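Thioredoxin reductase (Streptomyces clavuligerus, PDB 4NTD) is HlmI, an FAD-dependent dithiol oxidase of the thioredoxin reductase family that forms disulfide bonds in natural sulfur products such as holomycin. Local coordinates at residues Pro118-Val122 with Ser131-Val135; Ala46-Arg51 with Glu93-Ala99. All blocks are in the same frame, centred on the assembly; numbering follows the deposited sequence.

Both contacts belong to the FAD domain and follow one another in sequence without nesting or crossing. From the N terminus, strand 31-36 leads into helix 40-51, whose last turns meet the end of helix 83-96 in interaction 2; this closes a long loop of 41 residues that includes strand 56-60. The chain then runs through strands 100-103 and 106-112 into the hairpin 119-124/129-132, and interaction 1 closes a loop of eight residues, its second segment already turning at Arg-133 into strand 134-137 beside 31-36. Interaction 2 thus links two helices and interaction 1 links two sheets, with nearest atoms about 7 Å apart.

Interaction 1: Pro118-Val122 with Ser131-Val135; sequences PRFTV and STRRV
Two backbone hydrogen bonds set the register: Phe-120 N to Thr-132 O at 2.8 Å and Thr-132 N to Phe-120 O at 2.9 Å. They make Phe-120/Thr-132 a hydrogen-bonded antiparallel pair (CA-CA 5.3 Å), followed by the non-hydrogen-bonded pair Thr-121/Ser-131 (CA-CA 4.6 Å). On the face carrying Thr-121 and Ser-131, Arg-119 (chi1 t, chi2 t, chi3 m) reaches across the neighbouring strand, its guanidinium over the Thr-132/Arg-133 backbone, and Arg-119 NH1 donates to Ser-131 OG at 2.8 Å; a water bridges Ser-131 OG (2.6 Å) and Thr-121 OG1 (2.8 Å).

Arg-133 leaves the extended conformation (phi/psi -76/-35), and the chain turns a corner into 134-135. Arg-133 O accepts from Arg-134 NH1 at 2.9 Å, while a second water donates to Pro-118 O (2.8 Å) and accepts from Arg-133 NE (3.1 Å). Both guanidinium groups continue to salt bridges with Glu-326 of helix 305-338, and Arg-134 also bonds Gln-322. Thr-132 OG1 spans the corner to Arg-134 O at 3.0 Å.

Apolar packing fills the other face, that of Phe-120 and Thr-132: Thr-132 CG2 lies 4.0 Å from Phe-120 CB and 4.1 Å from Val-122 CG2, while Val-135 CG2 lies 3.8 Å from Phe-120 CG (chi1 m) and 4.2 Å from Val-122 CG2. Val-109 and Val-34 extend this layer.

This is a beta hairpin whose second strand bends into the parallel sheet of the Rossmann-type FAD domain. The chemistry divides by face: polar groups and water beside Arg-119, mainly hydrocarbon around Phe-120, where the Thr-132 hydroxyl turns to the Arg-134 carbonyl, and the corner's arginines tied to the long helix.

Interaction 2: Ala46-Arg51 with Glu93-Ala99; sequences ALVLAR and EVSGYGA
Ala-50 is the centre of the contact, where helix 40-51 meets the chain leaving helix 83-96: Ala-50 CB points at the partner segment and lies 3.7 Å from Tyr-97 CB and 4.3 Å from Ala-99 CB. One turn earlier, Ala-46 CB meets Val-94 CG1 at 3.9 Å and Leu-47 CB meets Val-94 CG2 at 4.0 Å. The backbones come close, with CA-CA 5.1 Å for Leu-47/Val-94 and 5.8 Å for Ala-50/Tyr-97. Leu-47 (chi1 t, chi2 p) turns CD1 to within 3.6 Å of Tyr-97 CE2.

Segment 46-51 is helical throughout, whereas 93-99 runs off the end of its helix. Gly-98, at phi/psi 101/0, closes a Schellman motif: Gly-98 N bonds Ser-95 O at 3.0 Å, and Ala-99 N weakly bonds Val-94 O at 3.5 Å, turning Ala-99 back toward Ala-50.

Tyr-97 (chi1 m) lays one ring face against Arg-51 in a CH-pi contact: Arg-51 CG sits 3.5 Å from the centroid of the Tyr-97 ring, 12° off its normal. Farther out, Arg-51 NH1 donates to Tyr-97 OH at 3.0 Å, and a water donates to both Ala-50 O (2.7 Å) and Tyr-97 O (2.8 Å). On the second subunit, Arg-51 meets Glu-169 in a salt bridge, Tyr-97 OH bonds Asp-79, Arg-51 NH2 bonds Tyr-164 O, and Arg-51 packs on Cys-165, the cysteine that forms a disulfide with Cys-162.

In the Rossmann-type FAD domain, helices 40-51 and 83-96 pack side by side, Ala-46 and Val-94 resting on Leu-58 of strand 56-60, while Val-48 and Leu-49 face helix 305-338.

Interaction 1: Pro118-Val122 with Ser131-Val135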
# COMPACT_ATOMS: atom_id res chain seq x y z
N PRO A 118 13.53 -23.13 0.98
CA PRO A 118 14.10 -22.43 2.14
C PRO A 118 13.45 -22.79 3.47
O PRO A 118 12.27 -23.14 3.51
CB PRO A 118 13.86 -20.94 1.83
CG PRO A 118 13.45 -20.86 0.41
CD PRO A 118 12.93 -22.20 0.00
N ARG A 119 14.24 -22.72 4.53
CA ARG A 119 13.76 -22.85 5.90
C ARG A 119 14.61 -21.90 6.75
O ARG A 119 15.74 -21.58 6.38
CB ARG A 119 13.88 -24.30 6.38
CG ARG A 119 13.62 -24.50 7.87
CD ARG A 119 13.22 -25.94 8.18
NE ARG A 119 11.95 -26.29 7.54
CZ ARG A 119 10.74 -26.10 8.06
NH1 ARG A 119 10.57 -25.56 9.27
NH2 ARG A 119 9.67 -26.47 7.37
N PHE A 120 14.05 -21.44 7.87
CA PHE A 120 14.75 -20.50 8.74
C PHE A 120 14.57 -20.85 10.21
O PHE A 120 13.54 -21.38 10.61
CB PHE A 120 14.23 -19.07 8.51
CG PHE A 120 14.32 -18.63 7.08
CD1 PHE A 120 15.43 -17.93 6.64
CD2 PHE A 120 13.31 -18.92 6.18
CE1 PHE A 120 15.53 -17.52 5.32
CE2 PHE A 120 13.40 -18.52 4.86
CZ PHE A 120 14.51 -17.82 4.43
N THR A 121 15.60 -20.56 11.00
CA THR A 121 15.50 -20.60 12.46
C THR A 121 15.47 -19.16 12.97
O THR A 121 16.40 -18.39 12.70
CB THR A 121 16.69 -21.35 13.09
OG1 THR A 121 16.73 -22.69 12.59
CG2 THR A 121 16.54 -21.40 14.61
N VAL A 122 14.41 -18.82 13.68
CA VAL A 122 14.24 -17.49 14.27
C VAL A 122 14.49 -17.61 15.77
O VAL A 122 13.86 -18.43 16.43
CB VAL A 122 12.82 -16.95 14.01
CG1 VAL A 122 12.61 -15.61 14.69
CG2 VAL A 122 12.56 -16.84 12.51
N SER A 131 11.27 -22.70 14.16
CA SER A 131 11.60 -23.08 12.79
C SER A 131 10.43 -22.70 11.88
O SER A 131 9.28 -22.94 12.23
CB SER A 131 11.87 -24.58 12.70
OG SER A 131 12.29 -24.95 11.40
N THR A 132 10.73 -22.13 10.71
CA THR A 132 9.70 -21.64 9.80
C THR A 132 10.11 -21.76 8.33
O THR A 132 11.30 -21.77 8.01
CB THR A 132 9.33 -20.17 10.12
OG1 THR A 132 8.25 -19.74 9.28
CG2 THR A 132 10.53 -19.24 9.93
N ARG A 133 9.12 -21.86 7.44
CA ARG A 133 9.39 -21.94 6.00
C ARG A 133 9.78 -20.58 5.41
O ARG A 133 10.60 -20.52 4.50
CB ARG A 133 8.18 -22.50 5.25
CG ARG A 133 7.80 -23.91 5.67
CD ARG A 133 6.58 -24.41 4.92
NE ARG A 133 6.87 -24.72 3.52
CZ ARG A 133 5.96 -25.06 2.61
NH1 ARG A 133 4.67 -25.13 2.93
NH2 ARG A 133 6.34 -25.32 1.37
N ARG A 134 9.19 -19.51 5.94
CA ARG A 134 9.37 -18.16 5.40
C ARG A 134 9.45 -17.12 6.51
O ARG A 134 8.99 -17.36 7.64
CB ARG A 134 8.21 -17.80 4.47
CG ARG A 134 8.05 -18.71 3.26
CD ARG A 134 9.20 -18.54 2.28
NE ARG A 134 8.97 -19.28 1.03
CZ ARG A 134 9.23 -20.57 0.84
NH1 ARG A 134 9.73 -21.33 1.81
NH2 ARG A 134 8.97 -21.11 -0.35
N VAL A 135 10.02 -15.96 6.19
CA VAL A 135 10.11 -14.83 7.12
C VAL A 135 9.68 -13.54 6.43
O VAL A 135 10.05 -13.29 5.28
CB VAL A 135 11.55 -14.67 7.66
CG1 VAL A 135 11.67 -13.43 8.55
CG2 VAL A 135 11.97 -15.91 8.43
O HOH W 1 9.87 -24.49 2.90
O HOH W 2 14.88 -24.72 11.90

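Interaction 2: Ala46-Arg51 with Glu93-Ala99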
# COMPACT_ATOMS: atom_id res chain seq x y z
N ALA A 46 0.30 -10.68 8.04
CA ALA A 46 -0.23 -11.81 8.82
C ALA A 46 -1.72 -12.05 8.57
O ALA A 46 -2.17 -13.19 8.54
CB ALA A 46 0.03 -11.59 10.30
N LEU A 47 -2.48 -10.96 8.42
CA LEU A 47 -3.93 -11.06 8.18
C LEU A 47 -4.23 -11.86 6.91
O LEU A 47 -5.03 -12.80 6.94
CB LEU A 47 -4.55 -9.66 8.09
CG LEU A 47 -6.04 -9.56 7.78
CD1 LEU A 47 -6.87 -10.39 8.75
CD2 LEU A 47 -6.49 -8.11 7.80
N VAL A 48 -3.57 -11.50 5.82
CA VAL A 48 -3.78 -12.17 4.53
C VAL A 48 -3.26 -13.62 4.58
O VAL A 48 -3.91 -14.54 4.09
CB VAL A 48 -3.16 -11.37 3.37
CG1 VAL A 48 -3.23 -12.15 2.06
CG2 VAL A 48 -3.85 -10.02 3.23
N LEU A 49 -2.09 -13.81 5.20
CA LEU A 49 -1.50 -15.15 5.31
C LEU A 49 -2.33 -16.11 6.16
O LEU A 49 -2.49 -17.28 5.81
CB LEU A 49 -0.07 -15.07 5.85
CG LEU A 49 0.95 -14.45 4.89
CD1 LEU A 49 2.22 -14.07 5.64
CD2 LEU A 49 1.26 -15.40 3.74
N ALA A 50 -2.86 -15.62 7.28
CA ALA A 50 -3.72 -16.44 8.15
C ALA A 50 -5.04 -16.79 7.45
O ALA A 50 -5.53 -17.91 7.58
CB ALA A 50 -3.98 -15.73 9.47
N ARG A 51 -5.59 -15.83 6.72
CA ARG A 51 -6.79 -16.08 5.90
C ARG A 51 -6.51 -17.09 4.78
O ARG A 51 -7.43 -17.78 4.33
CB ARG A 51 -7.32 -14.77 5.31
CG ARG A 51 -8.07 -13.90 6.32
CD ARG A 51 -8.58 -12.60 5.69
NE ARG A 51 -9.22 -12.88 4.42
CZ ARG A 51 -10.45 -13.38 4.27
NH1 ARG A 51 -11.22 -13.63 5.33
NH2 ARG A 51 -10.92 -13.62 3.05
N GLU A 93 -8.16 -9.09 14.83
CA GLU A 93 -8.47 -9.69 13.53
C GLU A 93 -7.54 -10.86 13.24
O GLU A 93 -7.99 -11.97 12.93
CB GLU A 93 -8.35 -8.66 12.40
CG GLU A 93 -9.42 -7.58 12.40
CD GLU A 93 -9.18 -6.48 11.39
OE1 GLU A 93 -8.02 -6.29 10.94
OE2 GLU A 93 -10.15 -5.78 11.03
N VAL A 94 -6.24 -10.61 13.38
CA VAL A 94 -5.21 -11.60 13.06
C VAL A 94 -5.29 -12.83 13.97
O VAL A 94 -5.23 -13.97 13.49
CB VAL A 94 -3.81 -10.95 13.09
CG1 VAL A 94 -2.71 -11.99 13.04
CG2 VAL A 94 -3.65 -9.98 11.93
N SER A 95 -5.44 -12.61 15.28
CA SER A 95 -5.54 -13.72 16.23
C SER A 95 -6.84 -14.52 16.04
O SER A 95 -6.87 -15.73 16.27
CB SER A 95 -5.42 -13.22 17.67
OG SER A 95 -6.52 -12.41 18.03
N GLY A 96 -7.90 -13.85 15.59
CA GLY A 96 -9.17 -14.51 15.28
C GLY A 96 -9.06 -15.57 14.19
O GLY A 96 -9.82 -16.54 14.19
N TYR A 97 -8.11 -15.39 13.28
CA TYR A 97 -7.85 -16.37 12.22
C TYR A 97 -6.86 -17.47 12.64
O TYR A 97 -6.57 -18.37 11.86
CB TYR A 97 -7.35 -15.67 10.95
CG TYR A 97 -8.43 -14.89 10.23
CD1 TYR A 97 -9.45 -15.56 9.56
CD2 TYR A 97 -8.43 -13.50 10.22
CE1 TYR A 97 -10.45 -14.86 8.90
CE2 TYR A 97 -9.43 -12.80 9.57
CZ TYR A 97 -10.43 -13.48 8.90
OH TYR A 97 -11.42 -12.80 8.24
N GLY A 98 -6.36 -17.39 13.87
CA GLY A 98 -5.51 -18.45 14.43
C GLY A 98 -4.02 -18.17 14.42
O GLY A 98 -3.23 -19.02 14.85
N ALA A 99 -3.61 -17.01 13.92
CA ALA A 99 -2.21 -16.61 14.01
C ALA A 99 -1.85 -16.37 15.47
O ALA A 99 -2.70 -15.97 16.26
CB ALA A 99 -1.95 -15.36 13.19
O HOH W 3 -7.06 -19.39 9.27